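Local coordinates for protein restriction endonuclease (Mycobacterium sp., PDB 4F0Q) that probably recognises methylated cytosine in DNA and cleaves the DNA nearby, acting as a tetrameric, magnesium-binding, modification-dependent restriction endonuclease, at residues L151-L156 and I246-Q251; A299-A304 and G322-S327; S305-E310 and G412-T417. All coordinates share one frame; numbering follows the deposited sequence.

How the contacts relate
The three contacts fall on two parts of the chain. Contact 1 comes first along the chain, in the N-terminal region of the PUA clan; contacts 2 and 3 lie in the PD-(D/E)XK nuclease region, on the other side of the chain's centre. Contact 1 is about 47 Å from contact 2 and about 36 Å from contact 3, centre to centre. Contacts 2 and 3 are about 13 Å apart between centres, share helix 297-314 and touch one another, their segments alternating along the sequence. This layout is consistent with recognition and cleavage being carried by separate parts of the chain; contacts 1 and 3 also meet a second subunit of the tetramer.

Contact 1 of 3, residues L151-L156 and I246-Q251; sequences LLAPPL and IRWVRQ
The indole of Trp248 meets Ala153 at its edge: the methyl carbon Ala153 CB lies in the plane of the ring, 3.6 Å from Trp248 CH2 and 4.0 Å from Trp248 CZ3. The six-membered half of the indole thus butts against a single methyl, and the small alanine suits the place because it lets the broad ring come close to the backbone of the loop. Around the same indole, the ring of Trp245 comes in with its plane inclined at about 55°, and Ile183 of strand 175-193 adds an aliphatic neighbour. Trp248 reaches across because its CG is anti to the backbone N, chi1 170°, which carries the bicycle off the helix and over to residues 151-156.

Beside it, Val249 points toward the loop. Its CG1 branch lies 3.7 Å from Leu151 CD2 and 3.9 Å from Leu151 CG, the two side chains running at about a right angle to each other. Leu151 starts off facing away from the helix, yet its branched end swings back far enough to meet the valine; leucine's length suits the place, since only its branched end comes near the helix. All four touching residues are buried and no hydrogen bond links the segments, so the join is purely apolar.

Three carbonyls of the loop have side-chain partners nearby: Leu151 O and Leu152 O are both bonded by Arg227 of helix 222-227, and Pro154 O by His142 of helix 130-142. Arg247, farther round the helix, forms a salt bridge with Glu321 of a second subunit. The contact thus ties helix 243-251 to the loop between helix 147-150 and strand 156-166, with helix 130-142 and strand 175-193 packed alongside.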
loop_
_atom_site.group_PDB
_atom_site.type_symbol
_atom_site.label_atom_id
_atom_site.label_comp_id
_atom_site.label_asym_id
_atom_site.label_seq_id
_atom_site.Cartn_x
_atom_site.Cartn_y
_atom_site.Cartn_z
ATOM N N LEU A 151 -4.060 0.780 35.748
ATOM C CA LEU A 151 -5.236 0.746 36.613
ATOM C C LEU A 151 -5.561 2.139 37.137
ATOM O O LEU A 151 -6.715 2.449 37.434
ATOM C CB LEU A 151 -5.008 -0.207 37.790
ATOM C CG LEU A 151 -5.184 -1.705 37.536
ATOM C CD1 LEU A 151 -4.610 -2.514 38.687
ATOM C CD2 LEU A 151 -6.652 -2.030 37.340
ATOM N N LEU A 152 -4.533 2.976 37.242
ATOM C CA LEU A 152 -4.672 4.321 37.789
ATOM C C LEU A 152 -5.057 5.342 36.725
ATOM O O LEU A 152 -5.520 6.435 37.050
ATOM C CB LEU A 152 -3.364 4.753 38.454
ATOM C CG LEU A 152 -2.862 3.877 39.600
ATOM C CD1 LEU A 152 -1.484 4.334 40.052
ATOM C CD2 LEU A 152 -3.846 3.912 40.754
ATOM N N ALA A 153 -4.860 4.982 35.459
ATOM C CA ALA A 153 -5.112 5.891 34.343
ATOM C C ALA A 153 -6.558 6.371 34.286
ATOM O O ALA A 153 -7.483 5.565 34.178
ATOM C CB ALA A 153 -4.721 5.233 33.027
ATOM N N PRO A 154 -6.756 7.696 34.358
ATOM C CA PRO A 154 -8.088 8.305 34.300
ATOM C C PRO A 154 -8.669 8.290 32.889
ATOM O O PRO A 154 -8.061 8.838 31.970
ATOM C CB PRO A 154 -7.832 9.744 34.754
ATOM C CG PRO A 154 -6.413 10.005 34.391
ATOM C CD PRO A 154 -5.693 8.698 34.560
ATOM N N PRO A 155 -9.841 7.660 32.719
ATOM C CA PRO A 155 -10.539 7.608 31.430
ATOM C C PRO A 155 -10.879 9.001 30.913
ATOM O O PRO A 155 -11.260 9.869 31.695
ATOM C CB PRO A 155 -11.826 6.847 31.762
ATOM C CG PRO A 155 -11.490 6.042 32.966
ATOM C CD PRO A 155 -10.540 6.885 33.758
ATOM N N LEU A 156 -10.739 9.207 29.607
ATOM C CA LEU A 156 -11.089 10.486 29.001
ATOM C C LEU A 156 -12.499 10.463 28.423
ATOM O O LEU A 156 -12.711 10.049 27.282
ATOM C CB LEU A 156 -10.074 10.882 27.923
ATOM C CG LEU A 156 -8.910 11.777 28.363
ATOM C CD1 LEU A 156 -8.020 11.077 29.381
ATOM C CD2 LEU A 156 -8.100 12.232 27.160
ATOM N N ILE A 246 -10.850 -2.957 30.194
ATOM C CA ILE A 246 -10.238 -4.004 31.003
ATOM C C ILE A 246 -9.118 -4.679 30.216
ATOM O O ILE A 246 -8.025 -4.922 30.743
ATOM C CB ILE A 246 -11.281 -5.053 31.435
ATOM C CG1 ILE A 246 -12.386 -4.391 32.262
ATOM C CG2 ILE A 246 -10.624 -6.176 32.223
ATOM C CD1 ILE A 246 -13.492 -5.336 32.679
ATOM N N ARG A 247 -9.395 -4.965 28.946
ATOM C CA ARG A 247 -8.402 -5.561 28.061
ATOM C C ARG A 247 -7.200 -4.640 27.886
ATOM O O ARG A 247 -6.063 -5.101 27.843
ATOM C CB ARG A 247 -9.006 -5.889 26.693
ATOM C CG ARG A 247 -7.999 -6.514 25.738
ATOM C CD ARG A 247 -8.487 -6.530 24.302
ATOM N NE ARG A 247 -7.392 -6.826 23.381
ATOM C CZ ARG A 247 -7.515 -6.891 22.060
ATOM N NH1 ARG A 247 -8.695 -6.685 21.490
ATOM N NH2 ARG A 247 -6.458 -7.166 21.308
ATOM N N TRP A 248 -7.452 -3.338 27.783
ATOM C CA TRP A 248 -6.358 -2.378 27.680
ATOM C C TRP A 248 -5.535 -2.341 28.962
ATOM O O TRP A 248 -4.305 -2.293 28.916
ATOM C CB TRP A 248 -6.866 -0.974 27.358
ATOM C CG TRP A 248 -5.783 0.053 27.491
ATOM C CD1 TRP A 248 -4.810 0.337 26.578
ATOM C CD2 TRP A 248 -5.546 0.913 28.611
ATOM N NE1 TRP A 248 -3.987 1.327 27.056
ATOM C CE2 TRP A 248 -4.418 1.699 28.303
ATOM C CE3 TRP A 248 -6.182 1.100 29.843
ATOM C CZ2 TRP A 248 -3.913 2.656 29.180
ATOM C CZ3 TRP A 248 -5.677 2.050 30.713
ATOM C CH2 TRP A 248 -4.554 2.816 30.377
ATOM N N VAL A 249 -6.219 -2.349 30.101
ATOM C CA VAL A 249 -5.549 -2.373 31.395
ATOM C C VAL A 249 -4.632 -3.588 31.490
ATOM O O VAL A 249 -3.491 -3.482 31.943
ATOM C CB VAL A 249 -6.563 -2.373 32.562
ATOM C CG1 VAL A 249 -5.901 -2.815 33.854
ATOM C CG2 VAL A 249 -7.188 -0.995 32.723
ATOM N N ARG A 250 -5.124 -4.737 31.032
ATOM C CA ARG A 250 -4.331 -5.963 31.059
ATOM C C ARG A 250 -3.137 -5.928 30.102
ATOM O O ARG A 250 -2.002 -6.189 30.504
ATOM C CB ARG A 250 -5.207 -7.182 30.750
ATOM C CG ARG A 250 -4.470 -8.510 30.875
ATOM C CD ARG A 250 -5.349 -9.696 30.499
ATOM N NE ARG A 250 -5.630 -9.749 29.067
ATOM C CZ ARG A 250 -6.798 -9.426 28.518
ATOM N NH1 ARG A 250 -7.805 -9.025 29.283
ATOM N NH2 ARG A 250 -6.960 -9.508 27.205
ATOM N N GLN A 251 -3.396 -5.598 28.841
ATOM C CA GLN A 251 -2.392 -5.718 27.783
ATOM C C GLN A 251 -1.564 -4.455 27.549
ATOM O O GLN A 251 -0.352 -4.530 27.351
ATOM C CB GLN A 251 -3.055 -6.154 26.475
ATOM C CG GLN A 251 -3.775 -7.488 26.563
ATOM C CD GLN A 251 -4.431 -7.885 25.257
ATOM O OE1 GLN A 251 -5.036 -8.952 25.152
ATOM N NE2 GLN A 251 -4.316 -7.026 24.250
#

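Contact 2 of 3, residues A299-A304 and G322-S327; sequences AFELLA and GWLSRS
Leu324 and Leu302 interlock where helix 297-314 lies against strand 319-324 of the PD-(D/E)XK nuclease core. Just before Leu324 the strand carries a classic beta bulge, Gly322 and Trp323 both facing Ile336. Leu324 points at the helix with a chi1 of -94°, well off the usual staggered values, and its two methyls lie side by side against the backbone of Leu302: CD2 is 3.9 Å from Leu302 N, while CD1 is 4.1 Å from Leu302 CA. CD1 also meets Leu302 CD1 at 3.9 Å, the two leucines crossing at about a right angle. Forked leucine ends suit this buried seam, since one side chain can touch backbone and side chain together.

Glu301, just before Leu302 on the helix, has its CG beside the backbone N, chi1 -67°, and runs extended beyond it. This extended course carries the carboxylate toward Arg326; the side chain of Glu301 comes about 4 Å from the magnesium ion held by Asp334, Gln355 and Ala356. Its oxygen OE1 is bonded to His298, which helps to set how the carboxylate is turned. The other oxygen, Glu301 OE2, stays 4.4 Å from Arg326 NH2, too far for a salt bridge; that NH2 pairs instead with the metal ligand Asp334, so the arginine probably helps to position it. A water in the plane of the guanidinium accepts from Arg326 NE at 2.8 Å and probably bridges to Glu301 OE2, though that second distance is too short to be trusted. One face of the guanidinium has Ser325 CB 3.2 Å above its plane, offset toward the rim.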
loop_
_atom_site.group_PDB
_atom_site.type_symbol
_atom_site.label_atom_id
_atom_site.label_comp_id
_atom_site.label_asym_id
_atom_site.label_seq_id
_atom_site.Cartn_x
_atom_site.Cartn_y
_atom_site.Cartn_z
ATOM N N ALA A 299 0.777 24.062 -11.954
ATOM C CA ALA A 299 0.984 24.700 -10.661
ATOM C C ALA A 299 0.038 24.055 -9.657
ATOM O O ALA A 299 0.399 23.811 -8.500
ATOM C CB ALA A 299 0.728 26.193 -10.756
ATOM N N PHE A 300 -1.177 23.770 -10.117
ATOM C CA PHE A 300 -2.149 23.055 -9.306
ATOM C C PHE A 300 -1.693 21.622 -9.081
ATOM O O PHE A 300 -2.031 21.015 -8.071
ATOM C CB PHE A 300 -3.532 23.074 -9.958
ATOM C CG PHE A 300 -4.585 22.365 -9.155
ATOM C CD1 PHE A 300 -5.149 22.969 -8.043
ATOM C CD2 PHE A 300 -5.008 21.094 -9.508
ATOM C CE1 PHE A 300 -6.117 22.319 -7.298
ATOM C CE2 PHE A 300 -5.975 20.439 -8.768
ATOM C CZ PHE A 300 -6.531 21.053 -7.662
ATOM N N GLU A 301 -0.929 21.083 -10.026
ATOM C CA GLU A 301 -0.342 19.758 -9.848
ATOM C C GLU A 301 0.696 19.763 -8.721
ATOM O O GLU A 301 0.730 18.850 -7.892
ATOM C CB GLU A 301 0.277 19.252 -11.155
ATOM C CG GLU A 301 -0.738 18.981 -12.255
ATOM C CD GLU A 301 -0.094 18.543 -13.556
ATOM O OE1 GLU A 301 1.145 18.645 -13.674
ATOM O OE2 GLU A 301 -0.828 18.095 -14.463
ATOM N N LEU A 302 1.532 20.797 -8.692
ATOM C CA LEU A 302 2.526 20.946 -7.628
ATOM C C LEU A 302 1.851 21.131 -6.269
ATOM O O LEU A 302 2.211 20.472 -5.276
ATOM C CB LEU A 302 3.452 22.128 -7.920
ATOM C CG LEU A 302 4.579 22.368 -6.914
ATOM C CD1 LEU A 302 5.481 21.146 -6.818
ATOM C CD2 LEU A 302 5.384 23.602 -7.287
ATOM N N LEU A 303 0.872 22.032 -6.234
ATOM C CA LEU A 303 0.087 22.257 -5.025
ATOM C C LEU A 303 -0.551 20.959 -4.548
ATOM O O LEU A 303 -0.580 20.678 -3.355
ATOM C CB LEU A 303 -1.001 23.305 -5.264
ATOM C CG LEU A 303 -1.951 23.506 -4.079
ATOM C CD1 LEU A 303 -1.219 24.120 -2.895
ATOM C CD2 LEU A 303 -3.156 24.345 -4.466
ATOM N N ALA A 304 -1.051 20.167 -5.490
ATOM C CA ALA A 304 -1.690 18.898 -5.165
ATOM C C ALA A 304 -0.680 17.893 -4.629
ATOM O O ALA A 304 -1.016 17.068 -3.785
ATOM C CB ALA A 304 -2.403 18.334 -6.378
ATOM N N GLY A 322 8.541 13.173 -4.445
ATOM C CA GLY A 322 9.084 12.660 -5.689
ATOM C C GLY A 322 9.246 13.740 -6.740
ATOM O O GLY A 322 10.200 14.517 -6.690
ATOM N N TRP A 323 8.315 13.794 -7.691
ATOM C CA TRP A 323 8.391 14.787 -8.764
ATOM C C TRP A 323 7.071 14.981 -9.508
ATOM O O TRP A 323 6.061 14.363 -9.179
ATOM C CB TRP A 323 9.488 14.414 -9.767
ATOM C CG TRP A 323 9.238 13.118 -10.475
ATOM C CD1 TRP A 323 8.492 12.929 -11.601
ATOM C CD2 TRP A 323 9.740 11.828 -10.106
ATOM N NE1 TRP A 323 8.496 11.602 -11.955
ATOM C CE2 TRP A 323 9.255 10.905 -11.053
ATOM C CE3 TRP A 323 10.552 11.364 -9.066
ATOM C CZ2 TRP A 323 9.555 9.545 -10.992
ATOM C CZ3 TRP A 323 10.848 10.013 -9.007
ATOM C CH2 TRP A 323 10.351 9.121 -9.964
ATOM N N LEU A 324 7.095 15.850 -10.514
ATOM C CA LEU A 324 5.943 16.065 -11.383
ATOM C C LEU A 324 6.188 15.411 -12.738
ATOM O O LEU A 324 7.332 15.273 -13.172
ATOM C CB LEU A 324 5.667 17.560 -11.563
ATOM C CG LEU A 324 4.654 18.221 -10.622
ATOM C CD1 LEU A 324 5.067 18.071 -9.167
ATOM C CD2 LEU A 324 4.476 19.688 -10.981
ATOM N N SER A 325 5.109 15.013 -13.406
ATOM C CA SER A 325 5.215 14.308 -14.679
ATOM C C SER A 325 5.704 15.211 -15.812
ATOM O O SER A 325 6.636 14.859 -16.535
ATOM C CB SER A 325 3.873 13.674 -15.052
ATOM O OG SER A 325 3.453 12.751 -14.063
ATOM N N ARG A 326 5.069 16.369 -15.963
ATOM C CA ARG A 326 5.425 17.302 -17.029
ATOM C C ARG A 326 5.078 18.740 -16.666
ATOM O O ARG A 326 4.338 18.992 -15.715
ATOM C CB ARG A 326 4.737 16.917 -18.341
ATOM C CG ARG A 326 3.224 16.814 -18.241
ATOM C CD ARG A 326 2.785 15.372 -18.074
ATOM N NE ARG A 326 1.536 15.270 -17.329
ATOM C CZ ARG A 326 0.962 14.121 -16.993
ATOM N NH1 ARG A 326 1.522 12.970 -17.338
ATOM N NH2 ARG A 326 -0.174 14.123 -16.308
ATOM N N SER A 327 5.621 19.681 -17.434
ATOM C CA SER A 327 5.351 21.099 -17.225
ATOM C C SER A 327 4.370 21.615 -18.270
ATOM O O SER A 327 3.946 22.770 -18.226
ATOM C CB SER A 327 6.643 21.896 -17.268
HETATM O O HOH W 1 -0.451 17.133 -16.672
#

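Contact 3 of 3, residues S305-E310 and G412-T417; sequences SRVAAE and GTLAAT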
loop_
_atom_site.group_PDB
_atom_site.type_symbol
_atom_site.label_atom_id
_atom_site.label_comp_id
_atom_site.label_asym_id
_atom_site.label_seq_id
_atom_site.Cartn_x
_atom_site.Cartn_y
_atom_site.Cartn_z
ATOM N N SER A 305 0.551 17.957 -5.126
ATOM C CA SER A 305 1.610 17.093 -4.613
ATOM C C SER A 305 1.926 17.449 -3.162
ATOM O O SER A 305 2.031 16.566 -2.300
ATOM C CB SER A 305 2.869 17.196 -5.477
ATOM O OG SER A 305 3.407 18.505 -5.449
ATOM N N ARG A 306 2.065 18.745 -2.891
ATOM C CA ARG A 306 2.335 19.196 -1.526
ATOM C C ARG A 306 1.195 18.850 -0.567
ATOM O O ARG A 306 1.427 18.384 0.554
ATOM C CB ARG A 306 2.620 20.700 -1.500
ATOM C CG ARG A 306 3.905 21.092 -2.209
ATOM C CD ARG A 306 4.199 22.572 -2.050
ATOM N NE ARG A 306 5.449 22.952 -2.702
ATOM C CZ ARG A 306 5.946 24.185 -2.706
ATOM N NH1 ARG A 306 5.299 25.165 -2.089
ATOM N NH2 ARG A 306 7.090 24.437 -3.326
ATOM N N VAL A 307 -0.034 19.076 -1.020
ATOM C CA VAL A 307 -1.227 18.778 -0.236
ATOM C C VAL A 307 -1.334 17.284 0.047
ATOM O O VAL A 307 -1.680 16.879 1.154
ATOM C CB VAL A 307 -2.508 19.272 -0.947
ATOM C CG1 VAL A 307 -3.755 18.671 -0.308
ATOM C CG2 VAL A 307 -2.574 20.788 -0.923
ATOM N N ALA A 308 -1.026 16.470 -0.958
ATOM C CA ALA A 308 -1.019 15.022 -0.793
ATOM C C ALA A 308 0.009 14.623 0.256
ATOM O O ALA A 308 -0.279 13.817 1.143
ATOM C CB ALA A 308 -0.726 14.336 -2.115
ATOM N N ALA A 309 1.205 15.199 0.150
ATOM C CA ALA A 309 2.263 14.951 1.127
ATOM C C ALA A 309 1.798 15.279 2.544
ATOM O O ALA A 309 2.023 14.505 3.481
ATOM C CB ALA A 309 3.504 15.757 0.777
ATOM N N GLU A 310 1.135 16.422 2.692
ATOM C CA GLU A 310 0.631 16.855 3.992
ATOM C C GLU A 310 -0.429 15.899 4.545
ATOM O O GLU A 310 -0.388 15.514 5.717
ATOM C CB GLU A 310 0.068 18.277 3.902
ATOM C CG GLU A 310 -0.453 18.827 5.220
ATOM C CD GLU A 310 0.646 19.048 6.244
ATOM O OE1 GLU A 310 1.811 19.254 5.838
ATOM O OE2 GLU A 310 0.345 19.014 7.457
ATOM N N GLY A 412 -13.357 20.107 0.160
ATOM C CA GLY A 412 -13.284 20.402 1.581
ATOM C C GLY A 412 -11.942 20.036 2.181
ATOM O O GLY A 412 -11.325 20.836 2.889
ATOM N N THR A 413 -11.488 18.821 1.892
ATOM C CA THR A 413 -10.204 18.338 2.383
ATOM C C THR A 413 -9.064 19.197 1.849
ATOM O O THR A 413 -8.145 19.554 2.587
ATOM C CB THR A 413 -9.967 16.870 1.982
ATOM O OG1 THR A 413 -11.072 16.069 2.417
ATOM C CG2 THR A 413 -8.685 16.344 2.610
ATOM N N LEU A 414 -9.135 19.530 0.563
ATOM C CA LEU A 414 -8.133 20.381 -0.071
ATOM C C LEU A 414 -8.079 21.757 0.580
ATOM O O LEU A 414 -7.001 22.265 0.877
ATOM C CB LEU A 414 -8.418 20.527 -1.567
ATOM C CG LEU A 414 -7.579 21.567 -2.315
ATOM C CD1 LEU A 414 -6.115 21.156 -2.358
ATOM C CD2 LEU A 414 -8.119 21.790 -3.718
ATOM N N ALA A 415 -9.246 22.355 0.798
ATOM C CA ALA A 415 -9.331 23.681 1.400
ATOM C C ALA A 415 -8.790 23.686 2.825
ATOM O O ALA A 415 -8.004 24.561 3.196
ATOM C CB ALA A 415 -10.765 24.182 1.374
ATOM N N ALA A 416 -9.215 22.706 3.618
ATOM C CA ALA A 416 -8.766 22.589 5.002
ATOM C C ALA A 416 -7.255 22.386 5.084
ATOM O O ALA A 416 -6.565 23.051 5.868
ATOM C CB ALA A 416 -9.495 21.449 5.701
ATOM N N THR A 417 -6.749 21.470 4.264
ATOM C CA THR A 417 -5.325 21.161 4.235
ATOM C C THR A 417 -4.508 22.379 3.825
ATOM O O THR A 417 -3.514 22.710 4.466
ATOM C CB THR A 417 -5.015 20.004 3.266
ATOM O OG1 THR A 417 -5.828 18.871 3.595
ATOM C CG2 THR A 417 -3.547 19.616 3.349
#
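Thr417 presses its methyl into the angle between Val307 and Glu310, one turn apart on the facing helix. Traced outward, its CB lies 4.0 Å from Val307 CG1. There the side chain divides. The methyl branch, CG2, is anti to the backbone N and continues across the interface, reaching 3.7 Å from Glu310 CG and 3.8 Å from Val307 CG1. The hydroxyl branch turns back along its own helix: Thr417 OG1 donates to Thr413 O at 2.6 Å. It arrives above the carbonyl plane, 35° out of it, while Thr417 N bonds the same oxygen from the opposite face, so Thr413 O is gripped twice. Threonine suits this buried spot because it offers a methyl to the neighbour and satisfies its hydroxyl on the preceding turn.

Helices 297-314 and 411-425 both belong to the alpha/beta PD-(D/E)XK core: the first lies on the mixed sheet, where Ala308 rests on Phe335 of strand 335-342, and the second follows strand 406-409, at one end of the five-strand sheet as counted within this chain. Their short segments cross almost perpendicularly, at 86°, the segment axes coming within 10.3 Å at their closest, so only a few residues can meet.

Val307, pointing at the crossing, splits its two methyls between partners: CG1 serves mainly Thr417, while CG2 is 3.8 Å from Leu414 CD1. A beta-branched residue fills both directions from a short stem. Leu414 sets off obliquely and brings its end round to the valine. Glu310 contributes only its aliphatic part here, sliding past Thr417 in the opposite direction; the chain then bends at chi2, 67°, and its OE2 forms a salt bridge with Arg313, while Arg253 of a second subunit packs against the same glutamate.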